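Local coordinates for protein GCN5-related N-acetyltransferase (Streptococcus suis, PDB 3G3S) that probably transfers an acetyl group from acetyl-CoA to an amine, as a member of the GCN5-related N-acetyltransferase family, at residues S83-I86 and E87-Y90; L133-T136 and C137-E140. All coordinates share one frame; numbering follows the deposited sequence.

Contact 1: S83-I86 and E87-Y90; sequences SDLI and EEVY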
loop_
_atom_site.group_PDB
_atom_site.type_symbol
_atom_site.label_atom_id
_atom_site.label_comp_id
_atom_site.label_asym_id
_atom_site.label_seq_id
_atom_site.Cartn_x
_atom_site.Cartn_y
_atom_site.Cartn_z
ATOM N N SER A 83 13.815 -12.717 22.608
ATOM C CA SER A 83 13.252 -13.184 23.872
ATOM C C SER A 83 14.278 -13.191 24.998
ATOM O O SER A 83 13.968 -12.836 26.128
ATOM C CB SER A 83 12.679 -14.578 23.706
ATOM O OG SER A 83 11.637 -14.543 22.758
ATOM N N ASP A 84 15.485 -13.634 24.669
ATOM C CA ASP A 84 16.558 -13.730 25.623
ATOM C C ASP A 84 16.926 -12.349 26.106
ATOM O O ASP A 84 17.237 -12.172 27.281
ATOM C CB ASP A 84 17.796 -14.400 25.014
ATOM C CG ASP A 84 17.599 -15.879 24.728
ATOM O OD1 ASP A 84 16.630 -16.486 25.197
ATOM O OD2 ASP A 84 18.458 -16.438 24.048
ATOM N N LEU A 85 16.892 -11.360 25.215
ATOM C CA LEU A 85 17.217 -9.994 25.634
ATOM C C LEU A 85 16.129 -9.435 26.537
ATOM O O LEU A 85 16.411 -8.807 27.542
ATOM C CB LEU A 85 17.420 -9.084 24.428
ATOM C CG LEU A 85 17.789 -7.635 24.774
ATOM C CD1 LEU A 85 19.115 -7.645 25.534
ATOM C CD2 LEU A 85 17.815 -6.715 23.504
ATOM N N ILE A 86 14.879 -9.639 26.153
ATOM C CA ILE A 86 13.747 -9.166 26.946
ATOM C C ILE A 86 13.849 -9.727 28.374
ATOM O O ILE A 86 13.728 -9.004 29.349
ATOM C CB ILE A 86 12.368 -9.603 26.289
ATOM C CG1 ILE A 86 12.138 -8.876 24.950
ATOM C CG2 ILE A 86 11.213 -9.291 27.196
ATOM C CD1 ILE A 86 11.019 -9.481 24.029
ATOM N N GLU A 87 14.081 -11.033 28.484
ATOM C CA GLU A 87 14.099 -11.688 29.794
ATOM C C GLU A 87 15.278 -11.227 30.598
ATOM O O GLU A 87 15.158 -11.022 31.795
ATOM C CB GLU A 87 14.115 -13.187 29.672
ATOM C CG GLU A 87 12.791 -13.706 29.089
ATOM C CD GLU A 87 12.740 -15.172 28.912
ATOM O OE1 GLU A 87 13.692 -15.852 29.312
ATOM O OE2 GLU A 87 11.736 -15.657 28.355
ATOM N N GLU A 88 16.408 -11.083 29.935
ATOM C CA GLU A 88 17.620 -10.624 30.584
ATOM C C GLU A 88 17.489 -9.214 31.136
ATOM O O GLU A 88 17.870 -8.939 32.288
ATOM C CB GLU A 88 18.790 -10.667 29.596
ATOM C CG GLU A 88 20.078 -10.063 30.157
ATOM C CD GLU A 88 21.237 -10.241 29.229
ATOM O OE1 GLU A 88 21.836 -11.338 29.258
ATOM O OE2 GLU A 88 21.548 -9.283 28.498
ATOM N N VAL A 89 16.993 -8.312 30.304
ATOM C CA VAL A 89 16.875 -6.906 30.690
ATOM C C VAL A 89 15.818 -6.634 31.769
ATOM O O VAL A 89 16.046 -5.813 32.660
ATOM C CB VAL A 89 16.570 -6.007 29.484
ATOM C CG1 VAL A 89 16.250 -4.557 29.945
ATOM C CG2 VAL A 89 17.722 -6.021 28.452
ATOM N N TYR A 90 14.687 -7.326 31.719
ATOM C CA TYR A 90 13.543 -7.029 32.590
ATOM C C TYR A 90 13.194 -8.054 33.680
ATOM O O TYR A 90 12.393 -7.754 34.564
ATOM C CB TYR A 90 12.301 -6.760 31.725
ATOM C CG TYR A 90 12.472 -5.594 30.769
ATOM C CD1 TYR A 90 12.376 -4.271 31.210
ATOM C CD2 TYR A 90 12.765 -5.806 29.426
ATOM C CE1 TYR A 90 12.563 -3.199 30.336
ATOM C CE2 TYR A 90 12.934 -4.736 28.548
ATOM C CZ TYR A 90 12.847 -3.443 29.002
ATOM O OH TYR A 90 13.013 -2.413 28.103
HETATM O O HOH W 1 16.015 -16.363 28.060
#
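D84 and E87, one turn apart on helix 80-90, are joined by a water that donates a hydrogen bond to each carboxylate, at 2.9 Å to D84 OD1 and 2.7 Å to E87 OE1. The remaining polar grip is main-chain: E87 N to S83 O, E88 N to D84 O, V89 N to L85 O and Y90 N to I86 O form four successive i to i+4 bonds. The straightest, V89 N to L85 O, is 2.9 Å long with an N-H...O angle of 166°. E87 lies back over the preceding turn, its CG 3.3 Å from S83 O; with CG anti to the carbonyl carbon (chi1 -67°) and the chain extended beyond it, the carboxylate reaches the water and, through OE2, the hydroxyl of Y246.

L85 and V89 lie alongside each other with their tips on the same side of the helix, L85 CD1 meeting V89 CG2 at 3.6 Å. I86 and Y90 make a looser pair, CG2 to CD2 at 4.4 Å, while I86 O sits at the edge of the Y90 ring, 3.3 Å from CD2. V89 CG1 lies over the centre of one face of that ring. In this GNAT-family fold the turns belong to the C-terminal part of the helix, S83 and I86 touching strand 239-248 and L85, I86 and Y90 packing on L65 of helix 62-68; Y90 OH bonds to E69.

D84 OD1 and E87 OE1 stand 5.1 Å apart; with the water's two hydrogens turned toward them, and Q80 NE2 donating to D84 OD1, the repulsion between the two acids is probably softened.

Contact 2: L133-T136 and C137-E140; sequences LYET and CLVE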
loop_
_atom_site.group_PDB
_atom_site.type_symbol
_atom_site.label_atom_id
_atom_site.label_comp_id
_atom_site.label_asym_id
_atom_site.label_seq_id
_atom_site.Cartn_x
_atom_site.Cartn_y
_atom_site.Cartn_z
ATOM N N LEU A 133 -22.188 4.403 18.810
ATOM C CA LEU A 133 -21.646 3.197 19.441
ATOM C C LEU A 133 -20.146 3.268 19.583
ATOM O O LEU A 133 -19.615 2.742 20.548
ATOM C CB LEU A 133 -22.075 1.963 18.685
ATOM C CG LEU A 133 -23.570 1.702 18.862
ATOM C CD1 LEU A 133 -24.049 0.619 17.932
ATOM C CD2 LEU A 133 -23.860 1.337 20.308
ATOM N N TYR A 134 -19.474 3.913 18.632
ATOM C CA TYR A 134 -18.041 4.179 18.771
ATOM C C TYR A 134 -17.792 4.796 20.158
ATOM O O TYR A 134 -17.004 4.282 20.957
ATOM C CB TYR A 134 -17.564 5.119 17.655
ATOM C CG TYR A 134 -16.155 5.679 17.815
ATOM C CD1 TYR A 134 -15.942 6.857 18.509
ATOM C CD2 TYR A 134 -15.051 5.036 17.255
ATOM C CE1 TYR A 134 -14.678 7.378 18.671
ATOM C CE2 TYR A 134 -13.766 5.547 17.417
ATOM C CZ TYR A 134 -13.597 6.725 18.118
ATOM O OH TYR A 134 -12.352 7.270 18.312
ATOM N N GLU A 135 -18.507 5.863 20.470
ATOM C CA GLU A 135 -18.301 6.549 21.743
ATOM C C GLU A 135 -18.629 5.664 22.950
ATOM O O GLU A 135 -17.920 5.683 23.959
ATOM C CB GLU A 135 -19.089 7.879 21.761
ATOM C CG GLU A 135 -18.612 8.930 20.697
ATOM C CD GLU A 135 -17.176 9.482 20.927
ATOM O OE1 GLU A 135 -16.677 9.414 22.078
ATOM O OE2 GLU A 135 -16.567 10.005 19.947
ATOM N N THR A 136 -19.685 4.858 22.830
ATOM C CA THR A 136 -20.096 3.967 23.900
ATOM C C THR A 136 -19.002 2.934 24.156
ATOM O O THR A 136 -18.744 2.610 25.300
ATOM C CB THR A 136 -21.432 3.262 23.561
ATOM O OG1 THR A 136 -22.420 4.252 23.271
ATOM C CG2 THR A 136 -21.938 2.407 24.723
ATOM N N CYS A 137 -18.376 2.419 23.089
ATOM C CA CYS A 137 -17.285 1.426 23.230
ATOM C C CYS A 137 -16.067 1.997 23.957
ATOM O O CYS A 137 -15.403 1.306 24.736
ATOM C CB CYS A 137 -16.839 0.892 21.883
ATOM S SG CYS A 137 -18.010 -0.226 21.145
ATOM N N LEU A 138 -15.775 3.262 23.696
ATOM C CA LEU A 138 -14.626 3.906 24.364
ATOM C C LEU A 138 -14.779 4.097 25.873
ATOM O O LEU A 138 -13.769 4.142 26.566
ATOM C CB LEU A 138 -14.331 5.260 23.762
ATOM C CG LEU A 138 -13.653 5.334 22.420
ATOM C CD1 LEU A 138 -13.526 6.818 22.101
ATOM C CD2 LEU A 138 -12.282 4.621 22.383
ATOM N N VAL A 139 -16.007 4.175 26.379
ATOM C CA VAL A 139 -16.227 4.482 27.795
ATOM C C VAL A 139 -15.815 3.378 28.796
ATOM O O VAL A 139 -15.331 3.690 29.880
ATOM C CB VAL A 139 -17.693 4.967 28.075
ATOM C CG1 VAL A 139 -18.036 6.080 27.113
ATOM C CG2 VAL A 139 -18.718 3.861 27.960
ATOM N N GLU A 140 -15.995 2.111 28.447
ATOM C CA GLU A 140 -15.594 1.036 29.342
ATOM C C GLU A 140 -14.268 0.443 28.911
ATOM O O GLU A 140 -13.993 0.282 27.716
ATOM C CB GLU A 140 -16.652 -0.059 29.378
ATOM C CG GLU A 140 -17.983 0.371 29.966
ATOM C CD GLU A 140 -17.877 0.757 31.420
ATOM O OE1 GLU A 140 -16.946 0.271 32.105
ATOM O OE2 GLU A 140 -18.726 1.541 31.886
#
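C137 hangs from L133 by the shortest of the backbone bonds in this turn, C137 N to L133 O at 2.8 Å. A chi1 of -73° turns its sulfur away from its own C=O and back over the same acceptor, bringing SG within 3.4 Å of L133 O, and the side chain packs on V164 of strand 162-167.

L138 comes next, its N bonded to Y134 O at 3.2 Å. Its side chain crosses that of Y134 at a slant, the CD1 methyl touching CE1 of the phenol at 3.7 Å, with CZ and OH slightly farther off. In Y134, chi1 of 170° sets CG opposite the backbone N, and the ring stands out from the helix, leaning somewhat toward the next turn, where CE1 meets L138. The bent chain of E135 puts its CD in the plane of the same ring, at the edge, and OE1 is 4.1 Å from L138 CD1. Both Y134 and L138 also touch V147 in a loop.

The stretch lies toward the C-terminal end of helix 131-139, which in this GNAT-family fold rests against strands 162-167 and 170-181. The bonding weakens at V139, whose N makes two weak bonds, to E135 O at 3.4 Å and to T136 O at 3.3 Å. Its CG1 methyl rests against E135 O at 3.2 Å.

At E140 the backbone is extended (psi 142°) and the chain leaves the helix; nearby, S143 OG bonds to C137 O.

How the contacts relate
Contacts 1 and 2 are turns of separate helices, 80-90 and 131-139; the centres of the two contacts lie 36 Å apart and their nearest atoms about 27 Å. One mixed sheet connects them indirectly: the helix of 83-90 rests partly on strand 239-248, that of 133-140 on strands 162-167 and 170-181, and strands 94-102, 218-223 and 184-191 intervene. Contact 1 lies farther from the centre of the chain, about 24 Å against 18 Å between centres. With no acetyl-CoA bound, the structure itself does not place either turn relative to the active site; a 1,2-ethanediol about 4 Å from the S83 side chain is probably from the crystallisation liquor.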